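PDB 4D63: fiber KNOB domain from Avirulent turkey hemorrhagic enteritis virus, which forms the head of the viral fibre, binds sialic acid and so probably attaches the siadenovirus to sialylated receptors on host cells. Local coordinates for residues V131-Q145 with C164-S178. Numbering follows the deposited sequence.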
ATOM      1  N   VAL A 131      -4.296   0.519   4.841  1.00 28.37           N
ATOM      2  CA  VAL A 131      -5.617   1.084   4.590  1.00 29.53           C
ATOM      3  C   VAL A 131      -5.857   2.263   5.536  1.00 30.82           C
ATOM      4  O   VAL A 131      -5.083   2.465   6.470  1.00 30.85           O
ATOM      5  CB  VAL A 131      -6.744   0.030   4.779  1.00 28.08           C
ATOM      6  CG1 VAL A 131      -6.503  -1.157   3.883  1.00 28.92           C
ATOM      7  CG2 VAL A 131      -6.846  -0.412   6.223  1.00 29.24           C
ATOM      8  N   GLN A 132      -6.916   3.029   5.267  1.00 32.13           N
ATOM      9  CA  GLN A 132      -7.359   4.116   6.137  1.00 35.31           C
ATOM     10  C   GLN A 132      -8.362   3.493   7.026  1.00 33.61           C
ATOM     11  O   GLN A 132      -9.304   2.902   6.550  1.00 35.54           O
ATOM     12  CB  GLN A 132      -8.091   5.229   5.395  1.00 37.70           C
ATOM     13  CG  GLN A 132      -7.325   5.865   4.295  1.00 40.34           C
ATOM     14  CD  GLN A 132      -8.211   6.626   3.325  1.00 43.26           C
ATOM     15  OE1 GLN A 132      -8.750   6.071   2.345  1.00 38.98           O
ATOM     16  NE2 GLN A 132      -8.328   7.924   3.568  1.00 47.15           N
ATOM     17  N   LEU A 133      -8.144   3.610   8.323  1.00 33.30           N
ATOM     18  CA  LEU A 133      -9.078   3.133   9.320  1.00 35.36           C
ATOM     19  C   LEU A 133      -9.618   4.276  10.115  1.00 33.50           C
ATOM     20  O   LEU A 133      -8.936   5.251  10.327  1.00 32.97           O
ATOM     21  CB  LEU A 133      -8.376   2.283  10.347  1.00 35.88           C
ATOM     22  CG  LEU A 133      -7.920   0.934   9.882  1.00 38.33           C
ATOM     23  CD1 LEU A 133      -7.390   0.254  11.133  1.00 35.99           C
ATOM     24  CD2 LEU A 133      -9.086   0.195   9.218  1.00 38.38           C
ATOM     25  N   GLU A 134     -10.824   4.105  10.610  1.00 34.41           N
ATOM     26  CA  GLU A 134     -11.294   4.923  11.679  1.00 38.43           C
ATOM     27  C   GLU A 134     -11.706   3.941  12.747  1.00 36.55           C
ATOM     28  O   GLU A 134     -12.470   3.022  12.491  1.00 37.29           O
ATOM     29  CB  GLU A 134     -12.455   5.809  11.234  1.00 40.52           C
ATOM     30  CG  GLU A 134     -12.874   6.777  12.315  1.00 42.62           C
ATOM     31  CD  GLU A 134     -13.903   7.784  11.865  1.00 49.27           C
ATOM     32  OE1 GLU A 134     -14.445   7.662  10.740  1.00 56.71           O
ATOM     33  OE2 GLU A 134     -14.164   8.704  12.661  1.00 50.22           O
ATOM     34  N   VAL A 135     -11.147   4.125  13.936  1.00 39.39           N
ATOM     35  CA  VAL A 135     -11.309   3.216  15.052  1.00 38.71           C
ATOM     36  C   VAL A 135     -12.178   3.953  16.058  1.00 40.86           C
ATOM     37  O   VAL A 135     -11.765   4.987  16.570  1.00 39.89           O
ATOM     38  CB  VAL A 135      -9.934   2.904  15.636  1.00 42.81           C
ATOM     39  CG1 VAL A 135     -10.067   2.168  16.948  1.00 45.75           C
ATOM     40  CG2 VAL A 135      -9.125   2.076  14.640  1.00 42.26           C
ATOM     41  N   ILE A 136     -13.402   3.466  16.274  1.00 40.22           N
ATOM     42  CA  ILE A 136     -14.366   4.116  17.172  1.00 40.19           C
ATOM     43  C   ILE A 136     -14.296   3.429  18.545  1.00 38.55           C
ATOM     44  O   ILE A 136     -14.522   2.212  18.631  1.00 36.93           O
ATOM     45  CB  ILE A 136     -15.846   3.967  16.708  1.00 42.16           C
ATOM     46  CG1 ILE A 136     -16.051   4.106  15.205  1.00 43.62           C
ATOM     47  CG2 ILE A 136     -16.743   4.952  17.444  1.00 46.28           C
ATOM     48  CD1 ILE A 136     -15.591   5.409  14.662  1.00 43.13           C
ATOM     49  N   LEU A 137     -14.015   4.194  19.600  1.00 38.35           N
ATOM     50  CA  LEU A 137     -13.993   3.657  20.966  1.00 41.38           C
ATOM     51  C   LEU A 137     -15.399   3.583  21.561  1.00 44.54           C
ATOM     52  O   LEU A 137     -16.338   4.220  21.058  1.00 40.10           O
ATOM     53  CB  LEU A 137     -13.095   4.517  21.858  1.00 42.79           C
ATOM     54  CG  LEU A 137     -11.614   4.581  21.503  1.00 44.89           C
ATOM     55  CD1 LEU A 137     -10.837   5.240  22.619  1.00 48.66           C
ATOM     56  CD2 LEU A 137     -11.056   3.196  21.252  1.00 48.99           C
ATOM     57  N   GLU A 138     -15.548   2.831  22.652  1.00 50.17           N
ATOM     58  CA  GLU A 138     -16.860   2.701  23.328  1.00 54.47           C
ATOM     59  C   GLU A 138     -17.468   4.027  23.832  1.00 50.33           C
ATOM     60  O   GLU A 138     -18.692   4.156  23.885  1.00 48.08           O
ATOM     61  CB  GLU A 138     -16.817   1.654  24.445  1.00 60.27           C
ATOM     62  CG  GLU A 138     -17.347   0.301  23.964  1.00 68.34           C
ATOM     63  CD  GLU A 138     -16.836  -0.883  24.762  1.00 75.90           C
ATOM     64  OE1 GLU A 138     -16.403  -0.695  25.921  1.00 78.14           O
ATOM     65  OE2 GLU A 138     -16.869  -2.010  24.213  1.00 82.30           O
ATOM     66  N   ASN A 139     -16.613   4.994  24.156  1.00 52.67           N
ATOM     67  CA  ASN A 139     -17.037   6.337  24.562  1.00 56.35           C
ATOM     68  C   ASN A 139     -17.237   7.269  23.356  1.00 56.79           C
ATOM     69  O   ASN A 139     -17.222   8.500  23.493  1.00 57.13           O
ATOM     70  CB  ASN A 139     -15.998   6.944  25.508  1.00 56.84           C
ATOM     71  CG  ASN A 139     -14.680   7.227  24.820  1.00 61.63           C
ATOM     72  OD1 ASN A 139     -14.534   6.983  23.623  1.00 63.65           O
ATOM     73  ND2 ASN A 139     -13.699   7.723  25.574  1.00 61.59           N
ATOM     74  N   ASN A 140     -17.372   6.657  22.177  1.00 55.50           N
ATOM     75  CA  ASN A 140     -17.587   7.334  20.886  1.00 52.52           C
ATOM     76  C   ASN A 140     -16.462   8.251  20.365  1.00 46.12           C
ATOM     77  O   ASN A 140     -16.602   8.810  19.274  1.00 46.61           O
ATOM     78  CB  ASN A 140     -18.941   8.079  20.874  1.00 54.01           C
ATOM     79  CG  ASN A 140     -20.134   7.146  20.832  1.00 51.89           C
ATOM     80  OD1 ASN A 140     -20.110   6.084  20.191  1.00 52.99           O
ATOM     81  ND2 ASN A 140     -21.208   7.555  21.519  1.00 55.22           N
ATOM     82  N   SER A 141     -15.359   8.418  21.099  1.00 44.47           N
ATOM     83  CA  SER A 141     -14.171   9.041  20.495  1.00 47.38           C
ATOM     84  C   SER A 141     -13.655   8.111  19.380  1.00 48.68           C
ATOM     85  O   SER A 141     -13.978   6.900  19.352  1.00 44.36           O
ATOM     86  CB  SER A 141     -13.068   9.348  21.522  1.00 50.70           C
ATOM     87  OG  SER A 141     -12.914   8.283  22.431  1.00 51.84           O
ATOM     88  N   SER A 142     -12.895   8.690  18.448  1.00 44.23           N
ATOM     89  CA  SER A 142     -12.447   7.968  17.285  1.00 47.27           C
ATOM     90  C   SER A 142     -11.066   8.448  16.874  1.00 48.36           C
ATOM     91  O   SER A 142     -10.692   9.604  17.126  1.00 44.96           O
ATOM     92  CB  SER A 142     -13.464   8.094  16.124  1.00 48.25           C
ATOM     93  OG  SER A 142     -13.208   9.200  15.274  1.00 49.21           O
ATOM     94  N   PHE A 143     -10.309   7.534  16.261  1.00 46.43           N
ATOM     95  CA  PHE A 143      -8.954   7.814  15.810  1.00 46.46           C
ATOM     96  C   PHE A 143      -8.781   7.350  14.373  1.00 43.86           C
ATOM     97  O   PHE A 143      -9.146   6.227  14.009  1.00 38.76           O
ATOM     98  CB  PHE A 143      -7.943   7.162  16.772  1.00 50.37           C
ATOM     99  CG  PHE A 143      -8.108   7.644  18.191  1.00 54.63           C
ATOM    100  CD1 PHE A 143      -9.106   7.110  19.008  1.00 54.69           C
ATOM    101  CD2 PHE A 143      -7.332   8.692  18.679  1.00 55.77           C
ATOM    102  CE1 PHE A 143      -9.311   7.590  20.292  1.00 56.71           C
ATOM    103  CE2 PHE A 143      -7.529   9.173  19.967  1.00 55.06           C
ATOM    104  CZ  PHE A 143      -8.518   8.621  20.772  1.00 55.95           C
ATOM    105  N   ILE A 144      -8.246   8.233  13.550  1.00 40.48           N
ATOM    106  CA  ILE A 144      -7.907   7.891  12.199  1.00 42.38           C
ATOM    107  C   ILE A 144      -6.503   7.343  12.235  1.00 39.88           C
ATOM    108  O   ILE A 144      -5.612   7.978  12.815  1.00 41.17           O
ATOM    109  CB  ILE A 144      -7.940   9.126  11.276  1.00 47.37           C
ATOM    110  CG1 ILE A 144      -9.333   9.766  11.282  1.00 53.11           C
ATOM    111  CG2 ILE A 144      -7.492   8.766   9.854  1.00 45.16           C
ATOM    112  CD1 ILE A 144     -10.408   8.907  10.631  1.00 56.46           C
ATOM    113  N   GLN A 145      -6.303   6.208  11.564  1.00 38.33           N
ATOM    114  CA  GLN A 145      -5.034   5.479  11.555  1.00 36.31           C
ATOM    115  C   GLN A 145      -4.762   4.856  10.219  1.00 34.73           C
ATOM    116  O   GLN A 145      -5.689   4.539   9.483  1.00 31.57           O
ATOM    117  CB  GLN A 145      -5.083   4.340  12.578  1.00 39.97           C
ATOM    118  CG  GLN A 145      -5.033   4.825  14.014  1.00 41.15           C
ATOM    119  CD  GLN A 145      -5.164   3.712  15.020  1.00 44.09           C
ATOM    120  OE1 GLN A 145      -5.348   2.553  14.660  1.00 49.36           O
ATOM    121  NE2 GLN A 145      -5.097   4.063  16.298  1.00 43.84           N
ATOM    122  N   CYS A 164      -3.751  -2.298  13.850  1.00 35.90           N
ATOM    123  CA  CYS A 164      -3.634  -0.849  13.979  1.00 39.92           C
ATOM    124  C   CYS A 164      -2.818  -0.423  15.214  1.00 39.51           C
ATOM    125  O   CYS A 164      -2.100  -1.228  15.774  1.00 38.22           O
ATOM    126  CB  CYS A 164      -5.011  -0.246  13.986  1.00 39.19           C
ATOM    127  SG  CYS A 164      -6.037  -0.857  15.301  1.00 45.71           S
ATOM    128  N   ASN A 165      -2.911   0.852  15.596  1.00 38.77           N
ATOM    129  CA  ASN A 165      -2.122   1.408  16.662  1.00 41.51           C
ATOM    130  C   ASN A 165      -2.883   1.363  17.997  1.00 41.26           C
ATOM    131  O   ASN A 165      -4.119   1.204  18.022  1.00 34.64           O
ATOM    132  CB  ASN A 165      -1.784   2.878  16.363  1.00 45.07           C
ATOM    133  CG  ASN A 165      -1.228   3.109  14.967  1.00 49.65           C
ATOM    134  OD1 ASN A 165      -1.580   4.107  14.305  1.00 58.64           O
ATOM    135  ND2 ASN A 165      -0.342   2.227  14.521  1.00 48.11           N
ATOM    136  N   PRO A 166      -2.156   1.567  19.111  1.00 42.93           N
ATOM    137  CA  PRO A 166      -2.817   1.646  20.416  1.00 45.87           C
ATOM    138  C   PRO A 166      -3.862   2.752  20.501  1.00 44.71           C
ATOM    139  O   PRO A 166      -3.649   3.848  19.987  1.00 43.87           O
ATOM    140  CB  PRO A 166      -1.661   1.960  21.388  1.00 45.10           C
ATOM    141  CG  PRO A 166      -0.413   1.578  20.666  1.00 47.13           C
ATOM    142  CD  PRO A 166      -0.701   1.816  19.216  1.00 45.74           C
ATOM    143  N   VAL A 167      -4.973   2.465  21.163  1.00 49.73           N
ATOM    144  CA  VAL A 167      -5.966   3.507  21.469  1.00 51.73           C
ATOM    145  C   VAL A 167      -6.305   3.491  22.967  1.00 54.88           C
ATOM    146  O   VAL A 167      -6.294   2.417  23.601  1.00 46.98           O
ATOM    147  CB  VAL A 167      -7.259   3.369  20.635  1.00 49.91           C
ATOM    148  CG1 VAL A 167      -6.970   3.613  19.158  1.00 53.53           C
ATOM    149  CG2 VAL A 167      -7.888   2.002  20.837  1.00 51.52           C
ATOM    150  N   PRO A 168      -6.602   4.683  23.531  1.00 57.91           N
ATOM    151  CA  PRO A 168      -6.929   4.847  24.946  1.00 58.23           C
ATOM    152  C   PRO A 168      -8.378   4.485  25.215  1.00 61.08           C
ATOM    153  O   PRO A 168      -9.208   5.358  25.490  1.00 58.05           O
ATOM    154  CB  PRO A 168      -6.688   6.336  25.182  1.00 58.68           C
ATOM    155  CG  PRO A 168      -6.986   6.966  23.877  1.00 60.53           C
ATOM    156  CD  PRO A 168      -6.512   5.988  22.841  1.00 57.60           C
ATOM    157  N   GLY A 169      -8.665   3.196  25.097  1.00 58.68           N
ATOM    158  CA  GLY A 169      -9.991   2.669  25.342  1.00 59.71           C
ATOM    159  C   GLY A 169     -10.167   1.375  24.585  1.00 56.47           C
ATOM    160  O   GLY A 169      -9.292   0.987  23.827  1.00 55.04           O
ATOM    161  N   ASN A 170     -11.285   0.700  24.845  1.00 55.90           N
ATOM    162  CA  ASN A 170     -11.735  -0.446  24.062  1.00 59.25           C
ATOM    163  C   ASN A 170     -12.473  -0.011  22.785  1.00 60.10           C
ATOM    164  O   ASN A 170     -13.233   0.968  22.788  1.00 46.92           O
ATOM    165  CB  ASN A 170     -12.688  -1.328  24.875  1.00 62.27           C
ATOM    166  CG  ASN A 170     -11.998  -2.059  26.013  1.00 70.20           C
ATOM    167  OD1 ASN A 170     -10.766  -2.101  26.112  1.00 63.35           O
ATOM    168  ND2 ASN A 170     -12.803  -2.653  26.880  1.00 74.38           N
ATOM    169  N   ILE A 171     -12.287  -0.789  21.721  1.00 60.70           N
ATOM    170  CA  ILE A 171     -12.826  -0.476  20.402  1.00 59.03           C
ATOM    171  C   ILE A 171     -14.226  -1.067  20.234  1.00 55.56           C
ATOM    172  O   ILE A 171     -14.450  -2.249  20.494  1.00 58.16           O
ATOM    173  CB  ILE A 171     -11.829  -0.936  19.311  1.00 58.94           C
ATOM    174  CG1 ILE A 171     -10.595  -0.031  19.381  1.00 60.19           C
ATOM    175  CG2 ILE A 171     -12.417  -0.873  17.909  1.00 55.79           C
ATOM    176  CD1 ILE A 171      -9.419  -0.530  18.576  1.00 61.65           C
ATOM    177  N   LYS A 172     -15.159  -0.206  19.828  1.00 50.72           N
ATOM    178  CA  LYS A 172     -16.533  -0.579  19.490  1.00 51.38           C
ATOM    179  C   LYS A 172     -16.603  -0.991  17.994  1.00 45.23           C
ATOM    180  O   LYS A 172     -17.372  -1.860  17.583  1.00 39.44           O
ATOM    181  CB  LYS A 172     -17.445   0.643  19.748  1.00 57.67           C
ATOM    182  CG  LYS A 172     -18.957   0.397  19.683  1.00 71.02           C
ATOM    183  CD  LYS A 172     -19.725   1.494  18.922  1.00 79.53           C
ATOM    184  CE  LYS A 172     -19.681   2.867  19.598  1.00 84.60           C
ATOM    185  NZ  LYS A 172     -20.373   2.875  20.920  1.00 89.74           N
ATOM    186  N   MET A 173     -15.791  -0.353  17.172  1.00 38.55           N
ATOM    187  CA  MET A 173     -15.978  -0.494  15.748  1.00 39.98           C
ATOM    188  C   MET A 173     -14.736  -0.012  15.017  1.00 34.59           C
ATOM    189  O   MET A 173     -14.082   0.946  15.444  1.00 36.92           O
ATOM    190  CB  MET A 173     -17.225   0.301  15.321  1.00 41.19           C
ATOM    191  CG  MET A 173     -17.435   0.443  13.821  1.00 49.93           C
ATOM    192  SD  MET A 173     -18.941   1.342  13.375  1.00 51.06           S
ATOM    193  CE  MET A 173     -20.154   0.066  13.118  1.00 56.17           C
ATOM    194  N   ILE A 174     -14.425  -0.690  13.926  1.00 29.86           N
ATOM    195  CA  ILE A 174     -13.390  -0.280  13.016  1.00 33.19           C
ATOM    196  C   ILE A 174     -14.074  -0.067  11.676  1.00 34.09           C
ATOM    197  O   ILE A 174     -14.774  -0.972  11.184  1.00 34.89           O
ATOM    198  CB  ILE A 174     -12.304  -1.382  12.912  1.00 34.26           C
ATOM    199  CG1 ILE A 174     -11.626  -1.552  14.280  1.00 38.36           C
ATOM    200  CG2 ILE A 174     -11.262  -1.045  11.878  1.00 33.52           C
ATOM    201  CD1 ILE A 174     -10.639  -2.689  14.369  1.00 37.85           C
ATOM    202  N   LYS A 175     -13.873   1.112  11.094  1.00 32.40           N
ATOM    203  CA  LYS A 175     -14.290   1.394   9.718  1.00 35.34           C
ATOM    204  C   LYS A 175     -13.092   1.417   8.761  1.00 35.23           C
ATOM    205  O   LYS A 175     -12.120   2.158   8.973  1.00 33.50           O
ATOM    206  CB  LYS A 175     -14.950   2.754   9.645  1.00 40.78           C
ATOM    207  CG  LYS A 175     -16.196   2.928  10.496  1.00 43.52           C
ATOM    208  CD  LYS A 175     -16.849   4.272  10.185  1.00 48.34           C
ATOM    209  CE  LYS A 175     -18.062   4.515  11.073  1.00 55.35           C
ATOM    210  NZ  LYS A 175     -19.266   4.847  10.275  1.00 59.75           N
ATOM    211  N   ILE A 176     -13.132   0.579   7.736  1.00 33.31           N
ATOM    212  CA  ILE A 176     -12.140   0.622   6.678  1.00 31.19           C
ATOM    213  C   ILE A 176     -12.684   1.553   5.621  1.00 31.68           C
ATOM    214  O   ILE A 176     -13.685   1.250   4.991  1.00 28.28           O
ATOM    215  CB  ILE A 176     -11.872  -0.769   6.086  1.00 32.39           C
ATOM    216  CG1 ILE A 176     -11.361  -1.705   7.180  1.00 31.01           C
ATOM    217  CG2 ILE A 176     -10.866  -0.686   4.928  1.00 31.01           C
ATOM    218  CD1 ILE A 176     -11.301  -3.134   6.736  1.00 33.49           C
ATOM    219  N   LYS A 177     -12.001   2.684   5.431  1.00 32.25           N
ATOM    220  CA  LYS A 177     -12.449   3.768   4.545  1.00 37.52           C
ATOM    221  C   LYS A 177     -11.798   3.748   3.164  1.00 36.39           C
ATOM    222  O   LYS A 177     -12.113   4.582   2.323  1.00 37.23           O
ATOM    223  CB  LYS A 177     -12.084   5.101   5.185  1.00 37.67           C
ATOM    224  CG  LYS A 177     -12.611   5.235   6.579  1.00 43.23           C
ATOM    225  CD  LYS A 177     -14.091   5.498   6.565  1.00 49.72           C
ATOM    226  CE  LYS A 177     -14.467   6.532   7.613  1.00 56.10           C
ATOM    227  NZ  LYS A 177     -13.662   7.781   7.485  1.00 57.30           N
ATOM    228  N   SER A 178     -10.849   2.829   3.002  1.00 35.23           N
ATOM    229  CA  SER A 178     -10.083   2.597   1.791  1.00 34.73           C
ATOM    230  C   SER A 178     -10.743   1.543   0.914  1.00 32.18           C
ATOM    231  O   SER A 178     -11.330   0.609   1.432  1.00 29.84           O
ATOM    232  CB  SER A 178      -8.728   1.970   2.188  1.00 37.20           C
ATOM    233  OG  SER A 178      -7.738   2.943   2.315  1.00 41.80           O
TER
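E134 and K175 pair through both backbone groups, K175 N giving an almost straight bond (174°) to E134 O at 2.8 Å while E134 N returns one to K175 O. Next along, I136 N reaches M173 O at 2.7 Å, and I136 O accepts twice, from K172 N and M173 N: a classic beta bulge, the register slipping by one. Beyond it E138 N still bonds N170 O, tying the type I turn 137-140 to the incoming loop. At the other end K177 N donates to Q132 O at 2.9 Å, and S178 OG takes the Q132 backbone N-H and gives its own proton to OE1, in the carbonyl plane on a lone pair; Q132 NE2 goes on to Q163 of a neighbouring subunit.

With CG anti to the backbone N (chi1 -174°) and the chain straight beyond it, the E134 carboxylate reaches along the sheet: OE1 forms a salt bridge with K177 NZ at 3.3 Å, its hydrogen bond weak. S142 OG bonds E134 OE2 on that oxygen's anti lone pair, helping fix the carboxylate's rotation. K175 NZ turns instead to E99 on strand 98-101.

The face carrying L133, V135, I174 and I176 is mainly apolar. L133 lies alongside I176, CD2 to CG1 3.6 Å, and V135 CG1 presses tightly on I171 CD1, 3.2 Å away. The buried Q145 amide lies against the 164-167 loop, NE2 on V167 CG1 and OE1, less surely placed, accepting from N165 N. Past the bulge the side chains of L137 and V167 run antiparallel, CD2 3.4 Å from CG2. P168 CG meets the F143 ring obliquely, CZ 3.8 Å away. The whole is a beta hairpin flanked by the antiparallel, bulged strand 171-176 in this trimeric adenovirus fibre head.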